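Local coordinates for putative uncharacterized protein (Enterococcus faecalis, PDB 4EC6), which is of unknown biochemical function but, as the VirB8-like transfer protein TraM of the conjugative plasmid pIP501, probably serves in a type IV secretion-like transfer system, at residues Q112-N124 with K132-K144. Sequence-based numbering, arbitrary orientation.
Sequences QTKKGYSVEYLLN and KMQKITFEVEPTK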
ATOM      1  N   GLN A 112     -18.898  -7.684  -3.885  1.00 20.94           N
ATOM      2  CA  GLN A 112     -19.789  -8.187  -2.870  1.00 20.80           C
ATOM      3  C   GLN A 112     -20.360  -9.578  -3.222  1.00 20.53           C
ATOM      4  O   GLN A 112     -20.670  -9.845  -4.374  1.00 20.08           O
ATOM      5  CB  GLN A 112     -20.870  -7.179  -2.587  1.00 20.71           C
ATOM      6  CG  GLN A 112     -21.521  -7.426  -1.252  1.00 21.89           C
ATOM      7  CD  GLN A 112     -22.741  -6.563  -0.988  1.00 22.34           C
ATOM      8  OE1 GLN A 112     -23.595  -6.345  -1.870  1.00 20.80           O
ATOM      9  NE2 GLN A 112     -22.864  -6.123   0.261  1.00 22.31           N
ATOM     10  N   THR A 113     -20.414 -10.464  -2.234  1.00 20.23           N
ATOM     11  CA  THR A 113     -21.070 -11.762  -2.343  1.00 22.56           C
ATOM     12  C   THR A 113     -22.245 -11.779  -1.358  1.00 25.66           C
ATOM     13  O   THR A 113     -22.483 -10.800  -0.605  1.00 27.48           O
ATOM     14  CB  THR A 113     -20.143 -12.920  -1.921  1.00 20.73           C
ATOM     15  OG1 THR A 113     -19.698 -12.695  -0.568  1.00 19.90           O
ATOM     16  CG2 THR A 113     -18.955 -13.000  -2.821  1.00 20.34           C
ATOM     17  N   LYS A 114     -22.954 -12.902  -1.334  1.00 29.47           N
ATOM     18  CA  LYS A 114     -24.129 -13.041  -0.485  1.00 34.29           C
ATOM     19  C   LYS A 114     -23.840 -12.772   0.985  1.00 34.74           C
ATOM     20  O   LYS A 114     -24.608 -12.063   1.623  1.00 32.95           O
ATOM     21  CB  LYS A 114     -24.872 -14.349  -0.754  1.00 40.56           C
ATOM     22  CG  LYS A 114     -25.811 -14.167  -1.953  1.00 51.94           C
ATOM     23  CD  LYS A 114     -26.083 -15.413  -2.787  1.00 54.02           C
ATOM     24  CE  LYS A 114     -26.768 -15.010  -4.092  1.00 57.98           C
ATOM     25  NZ  LYS A 114     -26.803 -16.125  -5.086  1.00 62.50           N
ATOM     26  N   LYS A 115     -22.711 -13.254   1.508  1.00 33.95           N
ATOM     27  CA  LYS A 115     -22.402 -12.999   2.926  1.00 36.06           C
ATOM     28  C   LYS A 115     -21.075 -12.294   3.169  1.00 34.52           C
ATOM     29  O   LYS A 115     -20.683 -12.033   4.318  1.00 34.91           O
ATOM     30  CB  LYS A 115     -22.570 -14.267   3.788  1.00 41.36           C
ATOM     31  CG  LYS A 115     -22.909 -15.510   2.983  1.00 47.07           C
ATOM     32  CD  LYS A 115     -21.718 -15.867   2.102  1.00 51.92           C
ATOM     33  CE  LYS A 115     -22.087 -16.153   0.659  1.00 51.57           C
ATOM     34  NZ  LYS A 115     -20.951 -15.718  -0.200  1.00 47.75           N
ATOM     35  N   GLY A 116     -20.385 -11.949   2.089  1.00 31.18           N
ATOM     36  CA  GLY A 116     -19.156 -11.247   2.272  1.00 27.29           C
ATOM     37  C   GLY A 116     -18.664 -10.547   1.041  1.00 26.96           C
ATOM     38  O   GLY A 116     -19.404  -9.806   0.359  1.00 26.81           O
ATOM     39  N   TYR A 117     -17.379 -10.753   0.796  1.00 24.34           N
ATOM     40  CA  TYR A 117     -16.722 -10.125  -0.303  1.00 23.67           C
ATOM     41  C   TYR A 117     -15.766 -11.087  -0.906  1.00 21.64           C
ATOM     42  O   TYR A 117     -15.110 -11.825  -0.192  1.00 22.49           O
ATOM     43  CB  TYR A 117     -15.982  -8.898   0.185  1.00 24.06           C
ATOM     44  CG  TYR A 117     -16.918  -7.770   0.440  1.00 26.58           C
ATOM     45  CD1 TYR A 117     -17.151  -6.822  -0.544  1.00 27.68           C
ATOM     46  CD2 TYR A 117     -17.601  -7.641   1.665  1.00 27.98           C
ATOM     47  CE1 TYR A 117     -18.010  -5.773  -0.323  1.00 27.48           C
ATOM     48  CE2 TYR A 117     -18.456  -6.573   1.899  1.00 26.25           C
ATOM     49  CZ  TYR A 117     -18.653  -5.665   0.891  1.00 29.07           C
ATOM     50  OH  TYR A 117     -19.513  -4.604   1.042  1.00 36.95           O
ATOM     51  N   SER A 118     -15.717 -11.093  -2.226  1.00 19.78           N
ATOM     52  CA  SER A 118     -14.652 -11.734  -2.953  1.00 18.29           C
ATOM     53  C   SER A 118     -13.548 -10.674  -3.157  1.00 17.54           C
ATOM     54  O   SER A 118     -13.815  -9.591  -3.711  1.00 15.67           O
ATOM     55  CB  SER A 118     -15.187 -12.218  -4.296  1.00 19.27           C
ATOM     56  OG  SER A 118     -14.128 -12.768  -5.038  1.00 22.16           O
ATOM     57  N   VAL A 119     -12.328 -10.959  -2.683  1.00 15.59           N
ATOM     58  CA  VAL A 119     -11.241  -9.981  -2.808  1.00 14.90           C
ATOM     59  C   VAL A 119     -10.185 -10.456  -3.795  1.00 14.78           C
ATOM     60  O   VAL A 119      -9.915 -11.640  -3.911  1.00 16.19           O
ATOM     61  CB  VAL A 119     -10.600  -9.593  -1.437  1.00 14.67           C
ATOM     62  CG1 VAL A 119     -11.660  -9.244  -0.435  1.00 15.06           C
ATOM     63  CG2 VAL A 119      -9.773 -10.713  -0.842  1.00 14.62           C
ATOM     64  N   GLU A 120      -9.552  -9.542  -4.493  1.00 15.23           N
ATOM     65  CA  GLU A 120      -8.419  -9.916  -5.354  1.00 14.43           C
ATOM     66  C   GLU A 120      -7.194  -9.122  -5.032  1.00 13.44           C
ATOM     67  O   GLU A 120      -7.295  -7.953  -4.645  1.00 12.78           O
ATOM     68  CB  GLU A 120      -8.758  -9.662  -6.806  1.00 15.77           C
ATOM     69  CG  GLU A 120     -10.066 -10.304  -7.227  1.00 17.62           C
ATOM     70  CD  GLU A 120     -10.403 -10.038  -8.675  1.00 18.06           C
ATOM     71  OE1 GLU A 120      -9.720  -9.246  -9.327  1.00 18.93           O
ATOM     72  OE2 GLU A 120     -11.367 -10.615  -9.179  1.00 19.92           O
ATOM     73  N   TYR A 121      -6.031  -9.757  -5.212  1.00 12.82           N
ATOM     74  CA  TYR A 121      -4.734  -9.088  -5.151  1.00 12.08           C
ATOM     75  C   TYR A 121      -3.875  -9.440  -6.355  1.00 13.09           C
ATOM     76  O   TYR A 121      -3.945 -10.552  -6.895  1.00 13.41           O
ATOM     77  CB  TYR A 121      -3.989  -9.452  -3.877  1.00 10.89           C
ATOM     78  CG  TYR A 121      -4.720  -9.131  -2.587  1.00 10.20           C
ATOM     79  CD1 TYR A 121      -4.280  -8.098  -1.753  1.00 10.04           C
ATOM     80  CD2 TYR A 121      -5.840  -9.856  -2.189  1.00  9.90           C
ATOM     81  CE1 TYR A 121      -4.942  -7.771  -0.586  1.00  9.43           C
ATOM     82  CE2 TYR A 121      -6.507  -9.556  -1.007  1.00  9.91           C
ATOM     83  CZ  TYR A 121      -6.042  -8.504  -0.214  1.00  9.75           C
ATOM     84  OH  TYR A 121      -6.705  -8.198   0.933  1.00  9.68           O
ATOM     85  N   LEU A 122      -3.029  -8.502  -6.768  1.00 13.88           N
ATOM     86  CA  LEU A 122      -1.972  -8.809  -7.735  1.00 14.27           C
ATOM     87  C   LEU A 122      -0.688  -9.078  -6.986  1.00 15.00           C
ATOM     88  O   LEU A 122      -0.330  -8.308  -6.113  1.00 16.08           O
ATOM     89  CB  LEU A 122      -1.743  -7.648  -8.702  1.00 13.41           C
ATOM     90  CG  LEU A 122      -2.881  -7.421  -9.652  1.00 14.38           C
ATOM     91  CD1 LEU A 122      -2.286  -6.684 -10.841  1.00 14.67           C
ATOM     92  CD2 LEU A 122      -3.573  -8.725 -10.109  1.00 13.54           C
ATOM     93  N   LEU A 123       0.018 -10.148  -7.336  1.00 15.49           N
ATOM     94  CA  LEU A 123       1.221 -10.530  -6.635  1.00 16.26           C
ATOM     95  C   LEU A 123       2.391 -10.656  -7.597  1.00 17.47           C
ATOM     96  O   LEU A 123       2.226 -11.003  -8.773  1.00 17.45           O
ATOM     97  CB  LEU A 123       0.997 -11.880  -5.962  1.00 15.68           C
ATOM     98  CG  LEU A 123      -0.286 -12.165  -5.189  1.00 15.29           C
ATOM     99  CD1 LEU A 123      -0.373 -13.610  -4.726  1.00 14.54           C
ATOM    100  CD2 LEU A 123      -0.335 -11.267  -3.966  1.00 15.41           C
ATOM    101  N   ASN A 124       3.575 -10.366  -7.110  1.00 19.14           N
ATOM    102  CA  ASN A 124       4.756 -10.840  -7.785  1.00 22.07           C
ATOM    103  C   ASN A 124       5.191 -12.011  -6.929  1.00 23.14           C
ATOM    104  O   ASN A 124       5.560 -11.815  -5.749  1.00 22.66           O
ATOM    105  CB  ASN A 124       5.879  -9.800  -7.806  1.00 23.57           C
ATOM    106  CG  ASN A 124       5.600  -8.617  -8.744  1.00 26.36           C
ATOM    107  OD1 ASN A 124       4.965  -8.755  -9.809  1.00 26.70           O
ATOM    108  ND2 ASN A 124       6.118  -7.427  -8.360  1.00 27.08           N
ATOM    109  N   LYS A 132       7.080 -13.772 -11.585  1.00 41.33           N
ATOM    110  CA  LYS A 132       5.944 -13.547 -12.488  1.00 36.34           C
ATOM    111  C   LYS A 132       4.785 -12.922 -11.745  1.00 31.61           C
ATOM    112  O   LYS A 132       4.676 -13.040 -10.513  1.00 32.73           O
ATOM    113  CB  LYS A 132       5.509 -14.840 -13.223  1.00 37.20           C
ATOM    114  CG  LYS A 132       5.016 -15.968 -12.315  1.00 40.76           C
ATOM    115  CD  LYS A 132       4.725 -17.272 -13.053  1.00 41.25           C
ATOM    116  CE  LYS A 132       3.783 -17.080 -14.239  1.00 42.65           C
ATOM    117  NZ  LYS A 132       3.042 -18.328 -14.602  1.00 40.95           N
HETATM  118  N   MSE A 133       3.947 -12.244 -12.510  1.00 27.53           N
HETATM  119  CA  MSE A 133       2.729 -11.634 -12.033  1.00 26.73           C
HETATM  120  C   MSE A 133       1.631 -12.657 -11.849  1.00 25.44           C
HETATM  121  O   MSE A 133       1.314 -13.404 -12.756  1.00 22.71           O
HETATM  122  CB  MSE A 133       2.280 -10.669 -13.109  1.00 27.62           C
HETATM  123  CG  MSE A 133       2.586  -9.260 -12.654  1.00 32.56           C
HETATM  124 SE   MSE A 133       1.595  -7.940 -13.781  1.00 38.90          SE
HETATM  125  CE  MSE A 133       0.456  -7.313 -12.311  1.00 33.22           C
ATOM    126  N   GLN A 134       1.027 -12.695 -10.667  1.00 23.85           N
ATOM    127  CA  GLN A 134      -0.153 -13.519 -10.477  1.00 24.34           C
ATOM    128  C   GLN A 134      -1.285 -12.727  -9.836  1.00 21.84           C
ATOM    129  O   GLN A 134      -1.073 -11.691  -9.222  1.00 21.28           O
ATOM    130  CB  GLN A 134       0.174 -14.790  -9.660  1.00 26.70           C
ATOM    131  CG  GLN A 134       1.057 -15.759 -10.439  1.00 29.72           C
ATOM    132  CD  GLN A 134       0.869 -17.211 -10.045  1.00 32.48           C
ATOM    133  OE1 GLN A 134       1.490 -17.715  -9.092  1.00 37.89           O
ATOM    134  NE2 GLN A 134       0.063 -17.920 -10.817  1.00 31.62           N
ATOM    135  N   LYS A 135      -2.499 -13.203 -10.047  1.00 19.94           N
ATOM    136  CA  LYS A 135      -3.656 -12.765  -9.294  1.00 17.79           C
ATOM    137  C   LYS A 135      -4.141 -13.867  -8.328  1.00 15.83           C
ATOM    138  O   LYS A 135      -4.079 -15.056  -8.631  1.00 14.55           O
ATOM    139  CB  LYS A 135      -4.766 -12.338 -10.226  1.00 18.15           C
ATOM    140  CG  LYS A 135      -6.087 -12.234  -9.529  1.00 19.84           C
ATOM    141  CD  LYS A 135      -6.897 -11.146 -10.172  1.00 23.20           C
ATOM    142  CE  LYS A 135      -7.694 -11.651 -11.346  1.00 24.57           C
ATOM    143  NZ  LYS A 135      -8.196 -10.431 -12.066  1.00 26.67           N
ATOM    144  N   ILE A 136      -4.553 -13.442  -7.144  1.00 14.15           N
ATOM    145  CA  ILE A 136      -5.114 -14.318  -6.154  1.00 13.67           C
ATOM    146  C   ILE A 136      -6.489 -13.780  -5.728  1.00 14.31           C
ATOM    147  O   ILE A 136      -6.641 -12.593  -5.477  1.00 12.54           O
ATOM    148  CB  ILE A 136      -4.167 -14.489  -4.957  1.00 12.59           C
ATOM    149  CG1 ILE A 136      -4.603 -15.702  -4.173  1.00 11.90           C
ATOM    150  CG2 ILE A 136      -4.088 -13.232  -4.090  1.00 12.36           C
ATOM    151  CD1 ILE A 136      -3.599 -16.126  -3.145  1.00 11.64           C
ATOM    152  N   THR A 137      -7.462 -14.696  -5.695  1.00 15.61           N
ATOM    153  CA  THR A 137      -8.852 -14.441  -5.373  1.00 16.04           C
ATOM    154  C   THR A 137      -9.262 -15.385  -4.207  1.00 15.71           C
ATOM    155  O   THR A 137      -8.874 -16.545  -4.146  1.00 15.90           O
ATOM    156  CB  THR A 137      -9.692 -14.748  -6.616  1.00 17.91           C
ATOM    157  OG1 THR A 137      -9.040 -14.155  -7.726  1.00 21.56           O
ATOM    158  CG2 THR A 137     -11.092 -14.161  -6.551  1.00 17.89           C
ATOM    159  N   PHE A 138     -10.007 -14.859  -3.256  1.00 14.42           N
ATOM    160  CA  PHE A 138     -10.586 -15.649  -2.197  1.00 13.65           C
ATOM    161  C   PHE A 138     -11.736 -14.862  -1.555  1.00 14.94           C
ATOM    162  O   PHE A 138     -11.824 -13.648  -1.695  1.00 14.70           O
ATOM    163  CB  PHE A 138      -9.539 -16.064  -1.183  1.00 11.85           C
ATOM    164  CG  PHE A 138      -8.815 -14.929  -0.516  1.00 10.88           C
ATOM    165  CD1 PHE A 138      -9.276 -14.407   0.702  1.00 10.58           C
ATOM    166  CD2 PHE A 138      -7.616 -14.425  -1.043  1.00 10.26           C
ATOM    167  CE1 PHE A 138      -8.591 -13.388   1.345  1.00 10.39           C
ATOM    168  CE2 PHE A 138      -6.923 -13.398  -0.379  1.00 10.39           C
ATOM    169  CZ  PHE A 138      -7.403 -12.876   0.806  1.00 10.01           C
ATOM    170  N   GLU A 139     -12.635 -15.537  -0.874  1.00 17.39           N
ATOM    171  CA  GLU A 139     -13.713 -14.800  -0.184  1.00 19.94           C
ATOM    172  C   GLU A 139     -13.480 -14.594   1.305  1.00 19.28           C
ATOM    173  O   GLU A 139     -12.704 -15.289   1.918  1.00 19.59           O
ATOM    174  CB  GLU A 139     -15.053 -15.425  -0.484  1.00 20.31           C
ATOM    175  CG  GLU A 139     -15.200 -15.515  -1.966  1.00 22.52           C
ATOM    176  CD  GLU A 139     -16.436 -16.265  -2.380  1.00 28.26           C
ATOM    177  OE1 GLU A 139     -17.382 -16.389  -1.536  1.00 30.43           O
ATOM    178  OE2 GLU A 139     -16.442 -16.736  -3.557  1.00 28.78           O
ATOM    179  N   VAL A 140     -14.192 -13.647   1.871  1.00 20.29           N
ATOM    180  CA  VAL A 140     -13.927 -13.131   3.217  1.00 21.16           C
ATOM    181  C   VAL A 140     -15.281 -12.751   3.788  1.00 21.49           C
ATOM    182  O   VAL A 140     -16.111 -12.285   3.054  1.00 22.57           O
ATOM    183  CB  VAL A 140     -13.040 -11.888   3.096  1.00 20.51           C
ATOM    184  CG1 VAL A 140     -13.121 -10.990   4.308  1.00 22.33           C
ATOM    185  CG2 VAL A 140     -11.617 -12.350   2.918  1.00 21.94           C
ATOM    186  N   GLU A 141     -15.535 -13.032   5.058  1.00 22.06           N
ATOM    187  CA  GLU A 141     -16.813 -12.707   5.693  1.00 23.47           C
ATOM    188  C   GLU A 141     -16.556 -12.013   7.005  1.00 24.71           C
ATOM    189  O   GLU A 141     -15.540 -12.265   7.666  1.00 24.57           O
ATOM    190  CB  GLU A 141     -17.684 -13.937   5.877  1.00 23.50           C
ATOM    191  CG  GLU A 141     -18.248 -14.477   4.568  1.00 24.46           C
ATOM    192  CD  GLU A 141     -18.908 -15.851   4.738  1.00 27.17           C
ATOM    193  OE1 GLU A 141     -19.276 -16.216   5.886  1.00 26.62           O
ATOM    194  OE2 GLU A 141     -19.028 -16.592   3.723  1.00 28.87           O
ATOM    195  N   PRO A 142     -17.419 -11.056   7.354  1.00 27.37           N
ATOM    196  CA  PRO A 142     -17.123 -10.361   8.602  1.00 27.04           C
ATOM    197  C   PRO A 142     -17.551 -11.247   9.749  1.00 27.27           C
ATOM    198  O   PRO A 142     -18.366 -12.140   9.566  1.00 26.32           O
ATOM    199  CB  PRO A 142     -18.004  -9.113   8.531  1.00 27.41           C
ATOM    200  CG  PRO A 142     -19.139  -9.484   7.612  1.00 27.01           C
ATOM    201  CD  PRO A 142     -18.516 -10.414   6.593  1.00 28.16           C
ATOM    202  N   THR A 143     -16.959 -11.019  10.902  1.00 29.14           N
ATOM    203  CA  THR A 143     -17.325 -11.690  12.127  1.00 32.94           C
ATOM    204  C   THR A 143     -17.598 -10.538  13.052  1.00 36.59           C
ATOM    205  O   THR A 143     -17.167  -9.428  12.758  1.00 39.15           O
ATOM    206  CB  THR A 143     -16.183 -12.599  12.647  1.00 29.62           C
ATOM    207  OG1 THR A 143     -14.963 -11.856  12.790  1.00 28.24           O
ATOM    208  CG2 THR A 143     -15.955 -13.679  11.669  1.00 26.91           C
ATOM    209  N   LYS A 144     -18.323 -10.739  14.149  1.00 46.77           N
ATOM    210  CA  LYS A 144     -18.738  -9.551  14.922  1.00 55.96           C
ATOM    211  C   LYS A 144     -17.489  -8.720  15.246  1.00 56.50           C
ATOM    212  O   LYS A 144     -17.519  -7.488  15.199  1.00 53.28           O
ATOM    213  CB  LYS A 144     -19.578  -9.888  16.166  1.00 62.48           C
ATOM    214  CG  LYS A 144     -18.862 -10.673  17.262  1.00 67.69           C
ATOM    215  CD  LYS A 144     -19.307 -10.228  18.654  1.00 72.69           C
ATOM    216  CE  LYS A 144     -20.682 -10.769  19.041  1.00 72.23           C
ATOM    217  NZ  LYS A 144     -21.249  -9.977  20.171  1.00 71.47           N
TER
HETATM  218  O   HOH W   1     -11.038 -13.379 -10.035  1.00 27.05           O
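Val-119 and Tyr-121 meet Phe-138 and Ile-136 on the helix-facing side of the antiparallel hairpin formed by strands 117-126 and 131-142, the central pair of the four-stranded sheet in this NTF2-like, VirB8-like C-terminal domain. CG2 of Val-119 sits over one face of the Phe-138 ring, a CH-pi contact 3.7 Å from the ring centroid. A chi1 of 59° sets CG of Phe-138 between its backbone N and carbonyl carbon, and the ring reaches toward the partner strand. Beside it the Tyr-121 ring runs nearly parallel, planes 5° apart, yet the two meet rim to rim without stacking, Tyr-121 CE2 being 3.9 Å from Phe-138 CZ. Ile-136 CG2 touches CB of Tyr-121 and CD1 of Leu-123, 3.8 Å from the latter, at roughly a right angle. Helix 54-68 closes over this face: Ile-57 meets Val-119 and Val-140, Leu-65 lies on Tyr-121 and Ile-136, and the Tyr-121 hydroxyl bonds to the Asp-58 carbonyl. Paired backbone hydrogen bonds join Tyr-117, Val-119, Tyr-121 and Leu-123 to Val-140, Phe-138, Ile-136 and Gln-134.

In the loop before strand 117-126, Lys-115 crosses Glu-141, CD 3.2 Å from Glu-141 OE2, while its NZ makes a long salt bridge with Glu-139 OE1. The sheet's opposite face is more polar. The extended Glu-120 lies alongside Thr-137, pointing the same way, and Lys-135 crosses it in a salt bridge whose hydrogen bond, NZ to Glu-120 OE1 at 3.4 Å, is weak. The other carboxylate oxygen, Glu-120 OE2, accepts from a water at 2.9 Å that also bonds Thr-137 OG1.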